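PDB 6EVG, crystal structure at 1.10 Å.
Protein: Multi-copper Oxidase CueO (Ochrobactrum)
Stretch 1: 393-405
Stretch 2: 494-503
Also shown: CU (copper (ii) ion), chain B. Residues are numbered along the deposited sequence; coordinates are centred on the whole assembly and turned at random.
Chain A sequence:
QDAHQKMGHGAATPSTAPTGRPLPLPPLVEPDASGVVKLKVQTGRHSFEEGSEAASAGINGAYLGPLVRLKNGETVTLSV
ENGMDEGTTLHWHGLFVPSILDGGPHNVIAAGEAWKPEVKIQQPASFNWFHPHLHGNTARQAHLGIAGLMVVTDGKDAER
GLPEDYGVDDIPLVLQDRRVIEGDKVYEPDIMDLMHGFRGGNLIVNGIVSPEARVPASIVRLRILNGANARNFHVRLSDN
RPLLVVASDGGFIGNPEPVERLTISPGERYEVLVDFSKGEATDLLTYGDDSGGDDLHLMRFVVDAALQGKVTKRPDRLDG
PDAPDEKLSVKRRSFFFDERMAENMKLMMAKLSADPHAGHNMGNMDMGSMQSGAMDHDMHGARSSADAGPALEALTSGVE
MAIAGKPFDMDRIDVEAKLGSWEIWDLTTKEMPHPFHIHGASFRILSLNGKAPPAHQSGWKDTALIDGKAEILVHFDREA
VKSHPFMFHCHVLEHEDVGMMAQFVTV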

# COMPACT_ATOMS: atom_id res chain seq x y z
N GLU A 393 14.80 -18.20 -6.02
CA GLU A 393 14.99 -17.20 -4.94
C GLU A 393 15.64 -16.03 -5.59
O GLU A 393 16.66 -16.17 -6.23
N ALA A 394 15.08 -14.85 -5.37
CA ALA A 394 15.58 -13.62 -6.00
C ALA A 394 17.09 -13.47 -5.84
O ALA A 394 17.79 -13.24 -6.82
N LEU A 395 17.60 -13.61 -4.61
CA LEU A 395 19.02 -13.31 -4.36
C LEU A 395 19.97 -14.22 -5.09
O LEU A 395 21.10 -13.78 -5.34
N THR A 396 19.58 -15.47 -5.34
CA THR A 396 20.46 -16.44 -5.99
C THR A 396 20.09 -16.70 -7.45
O THR A 396 20.76 -17.50 -8.12
N SER A 397 19.10 -16.00 -7.98
CA SER A 397 18.61 -16.25 -9.34
C SER A 397 19.54 -15.76 -10.43
O SER A 397 19.39 -16.18 -11.58
N GLY A 398 20.36 -14.76 -10.12
CA GLY A 398 21.08 -14.03 -11.18
C GLY A 398 20.37 -12.89 -11.81
O GLY A 398 21.00 -12.11 -12.53
N VAL A 399 19.07 -12.75 -11.56
CA VAL A 399 18.33 -11.65 -12.14
C VAL A 399 18.69 -10.39 -11.37
O VAL A 399 18.73 -10.40 -10.12
N GLU A 400 18.89 -9.28 -12.07
CA GLU A 400 19.19 -8.00 -11.46
C GLU A 400 18.42 -6.90 -12.15
O GLU A 400 18.26 -6.92 -13.38
N MET A 401 17.99 -5.91 -11.39
CA MET A 401 17.35 -4.69 -11.90
C MET A 401 17.88 -3.53 -11.09
O MET A 401 18.60 -3.70 -10.07
N ALA A 402 17.51 -2.33 -11.46
CA ALA A 402 18.00 -1.12 -10.80
C ALA A 402 16.98 -0.02 -10.90
O ALA A 402 16.22 0.08 -11.88
N ILE A 403 16.98 0.87 -9.92
CA ILE A 403 16.31 2.15 -9.96
C ILE A 403 17.27 3.35 -9.99
O ILE A 403 16.97 4.40 -10.57
N ALA A 404 18.43 3.19 -9.34
CA ALA A 404 19.44 4.25 -9.25
C ALA A 404 20.72 3.91 -9.99
O ALA A 404 21.85 4.06 -9.46
N GLY A 405 20.59 3.36 -11.19
CA GLY A 405 21.80 3.12 -12.04
C GLY A 405 22.35 1.74 -11.89
O GLY A 405 22.43 0.97 -12.84
N GLU A 494 8.83 -8.54 -6.51
CA GLU A 494 9.89 -9.26 -7.21
C GLU A 494 10.98 -8.31 -7.71
O GLU A 494 12.19 -8.63 -7.63
N HIS A 495 10.58 -7.14 -8.20
CA HIS A 495 11.54 -6.16 -8.76
C HIS A 495 12.39 -5.62 -7.62
O HIS A 495 13.61 -5.49 -7.77
N GLU A 496 11.76 -5.23 -6.51
CA GLU A 496 12.52 -4.77 -5.35
C GLU A 496 13.54 -5.86 -4.90
O GLU A 496 14.69 -5.55 -4.61
N ASP A 497 13.09 -7.12 -4.84
CA ASP A 497 13.94 -8.21 -4.34
C ASP A 497 15.14 -8.47 -5.28
O ASP A 497 16.18 -8.91 -4.78
N VAL A 498 15.04 -8.18 -6.57
CA VAL A 498 16.17 -8.35 -7.48
C VAL A 498 16.93 -7.06 -7.70
O VAL A 498 17.86 -7.02 -8.57
N GLY A 499 16.68 -6.01 -6.92
CA GLY A 499 17.54 -4.84 -6.93
C GLY A 499 16.98 -3.50 -7.31
O GLY A 499 17.72 -2.51 -7.27
N MET A 500 15.67 -3.43 -7.65
CA MET A 500 15.08 -2.16 -8.05
C MET A 500 14.71 -1.31 -6.83
O MET A 500 13.54 -1.07 -6.48
N MET A 501 15.78 -0.90 -6.14
CA MET A 501 15.72 -0.21 -4.87
C MET A 501 16.98 0.56 -4.64
O MET A 501 18.05 0.21 -5.15
N ALA A 502 16.86 1.64 -3.87
CA ALA A 502 17.96 2.56 -3.58
C ALA A 502 17.71 3.18 -2.21
O ALA A 502 16.65 3.02 -1.61
N GLN A 503 18.73 3.87 -1.69
CA GLN A 503 18.73 4.38 -0.33
C GLN A 503 19.10 5.85 -0.26
O GLN A 503 19.93 6.33 -1.08

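Stretch 1 has no regular helix or strand, and it lies along the end of a helix and the start of a strand in stretch 2. Together the two bury 607 Å², both sides summed. The one direct hydrogen bond across the contact is between backbones: Met401 N donates to Val498 O at 3.0 Å. It fixes Met401 beside the point where the helix gives way to loop.

Val498 and Met401 have the largest covered areas, and both point toward the other stretch. Val498 takes chi1 m (-62°). Val498 CG1 lies 3.8 Å from Ala394 CB, and Val498 CG2 lies 3.7 Å from Met401 CG. Val399 CG1 packs against both methyls, 3.9 Å from Val498 CG1 and 4.0 Å from Val498 CG2. Val399 itself leaves CA sideways and is t (172°), which brings its CG1 to this cluster.

Met401 is m, t, t (-64°, -176°, -175°). The last two torsions keep the chain extended, so it reaches past Val498 to His495. Met401 SD sits over one face of the His495 ring, 3.9 Å from the ring centroid and 28° off the ring normal. The nearest ring atom is His495 CD2, 3.5 Å from Met401 SD. The His495 side chain, with chi1 m (-69°) and chi2 175°, binds copper through ND1, with the metal 2.0 Å from His495 ND1. Two further ligand atoms come from elsewhere in the structure. Thus the sulfur packs on a ring that is held by the metal.

Met500 points sideways and is t, t, m (-166°, 167°, -82°). The turn at chi3 places Met500 CE 3.8 Å from Met401 SD and also 3.8 Å from Ala402 O. Farther back along the chain, Met500 CG lies 4.1 Å from Ile403 CB. Ile403 points toward stretch 2 and is t, t (-164°, 168°). Ile403 CG2 meets Ala502 CB at 3.7 Å. Ala404 CB is also 3.7 Å from Ala502 CB, so this small side chain has two apolar neighbours. One water joins the backbones here: it accepts from Ile403 N at 2.9 Å and donates to Met501 O at 2.8 Å.

At the other end, Ala394 CB packs on Asp497 CB at 3.6 Å. Asp497 is m (-78°), and its carboxylate is hydrogen-bonded elsewhere in the structure. Leu395 is m, t (-68°, 180°). Its CA-to-CB bond points away, yet its end comes nearer, with Leu395 CD2 4.0 Å from Asp497 O. Ser397 uses its hydroxyl within its own stretch. With chi1 p (68°), Ser397 OG donates to Ala394 O at 2.9 Å and accepts from Val399 N at 3.1 Å. These bonds tie Ser397 to Ala394 and Val399, both of which touch Val498.

Gly499 has no side chain. An ideal CB there would lie 2.6 Å from Met401 O, a clash, and its backbone angles by themselves call for glycine. The close fit also leaves Met401 O 3.2 Å from Gly499 O, two acceptors without a hydrogen bond.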

# COMPACT_ATOMS: atom_id res chain seq x y z
CB GLU A 393 15.76 -17.77 -3.76
CG GLU A 393 15.00 -18.92 -3.13
CD GLU A 393 15.53 -19.36 -1.80
OE1 GLU A 393 16.40 -18.66 -1.23
OE2 GLU A 393 15.07 -20.43 -1.34
CB ALA A 394 14.88 -12.43 -5.40
CB LEU A 395 19.37 -13.26 -2.86
CG LEU A 395 18.74 -12.08 -2.13
CD1 LEU A 395 19.12 -12.11 -0.67
CD2 LEU A 395 19.17 -10.73 -2.75
CB THR A 396 20.46 -17.76 -5.25
OG1 THR A 396 19.13 -18.28 -5.22
CG2 THR A 396 21.00 -17.61 -3.84
CB SER A 397 17.24 -15.59 -9.51
OG SER A 397 17.34 -14.18 -9.48
CB VAL A 399 16.79 -11.93 -11.99
CG1 VAL A 399 15.98 -10.74 -12.39
CG2 VAL A 399 16.39 -13.19 -12.75
CB GLU A 400 20.69 -7.68 -11.47
CG GLU A 400 21.63 -8.71 -10.79
CD GLU A 400 23.11 -8.33 -10.89
OE1 GLU A 400 23.48 -7.40 -11.62
OE2 GLU A 400 23.94 -9.03 -10.32
CB MET A 401 15.83 -4.81 -11.78
CG MET A 401 15.26 -5.88 -12.61
SD MET A 401 13.45 -5.90 -12.52
CE MET A 401 13.12 -7.33 -13.46
CB ALA A 402 19.32 -0.63 -11.39
CB ILE A 403 15.23 2.32 -8.84
CG1 ILE A 403 14.26 3.47 -9.12
CG2 ILE A 403 15.82 2.43 -7.46
CD1 ILE A 403 13.05 3.46 -8.20
CB ALA A 404 19.71 4.63 -7.82
CB GLU A 494 9.30 -10.04 -8.38
CG GLU A 494 8.47 -11.22 -7.96
CD GLU A 494 7.18 -10.89 -7.23
OE1 GLU A 494 6.45 -9.97 -7.71
OE2 GLU A 494 6.89 -11.57 -6.22
CB HIS A 495 10.82 -5.04 -9.49
CG HIS A 495 10.17 -5.48 -10.74
ND1 HIS A 495 9.40 -4.57 -11.44
CD2 HIS A 495 10.19 -6.66 -11.42
CE1 HIS A 495 9.01 -5.21 -12.53
NE2 HIS A 495 9.44 -6.47 -12.53
CB GLU A 496 11.48 -4.51 -4.24
CG GLU A 496 12.01 -4.02 -2.96
CD GLU A 496 10.90 -4.09 -1.89
OE1 GLU A 496 9.78 -3.69 -2.11
OE2 GLU A 496 11.24 -4.61 -0.95
CB ASP A 497 13.17 -9.50 -4.16
CG ASP A 497 12.30 -9.58 -2.89
OD1 ASP A 497 12.55 -8.79 -1.94
OD2 ASP A 497 11.47 -10.50 -2.83
CB VAL A 498 15.75 -9.03 -8.80
CG1 VAL A 498 15.20 -10.39 -8.58
CG2 VAL A 498 14.81 -8.13 -9.65
CB MET A 500 13.86 -2.45 -8.92
CG MET A 500 13.36 -1.28 -9.66
SD MET A 500 12.15 -1.63 -11.00
CE MET A 500 13.08 -2.08 -12.38
CB MET A 501 15.49 -1.26 -3.72
CG MET A 501 15.38 -0.67 -2.34
SD MET A 501 14.38 -1.66 -1.19
CE MET A 501 15.39 -3.12 -1.06
CB ALA A 502 18.01 3.63 -4.67
CB GLN A 503 19.89 3.61 0.51
CG GLN A 503 19.72 2.17 0.48
CD GLN A 503 20.51 1.49 1.53
OE1 GLN A 503 19.89 0.81 2.33
NE2 GLN A 503 21.87 1.53 1.45
CU CU B . 9.00 -2.65 -11.02
O HOH W 1 18.98 0.76 -7.77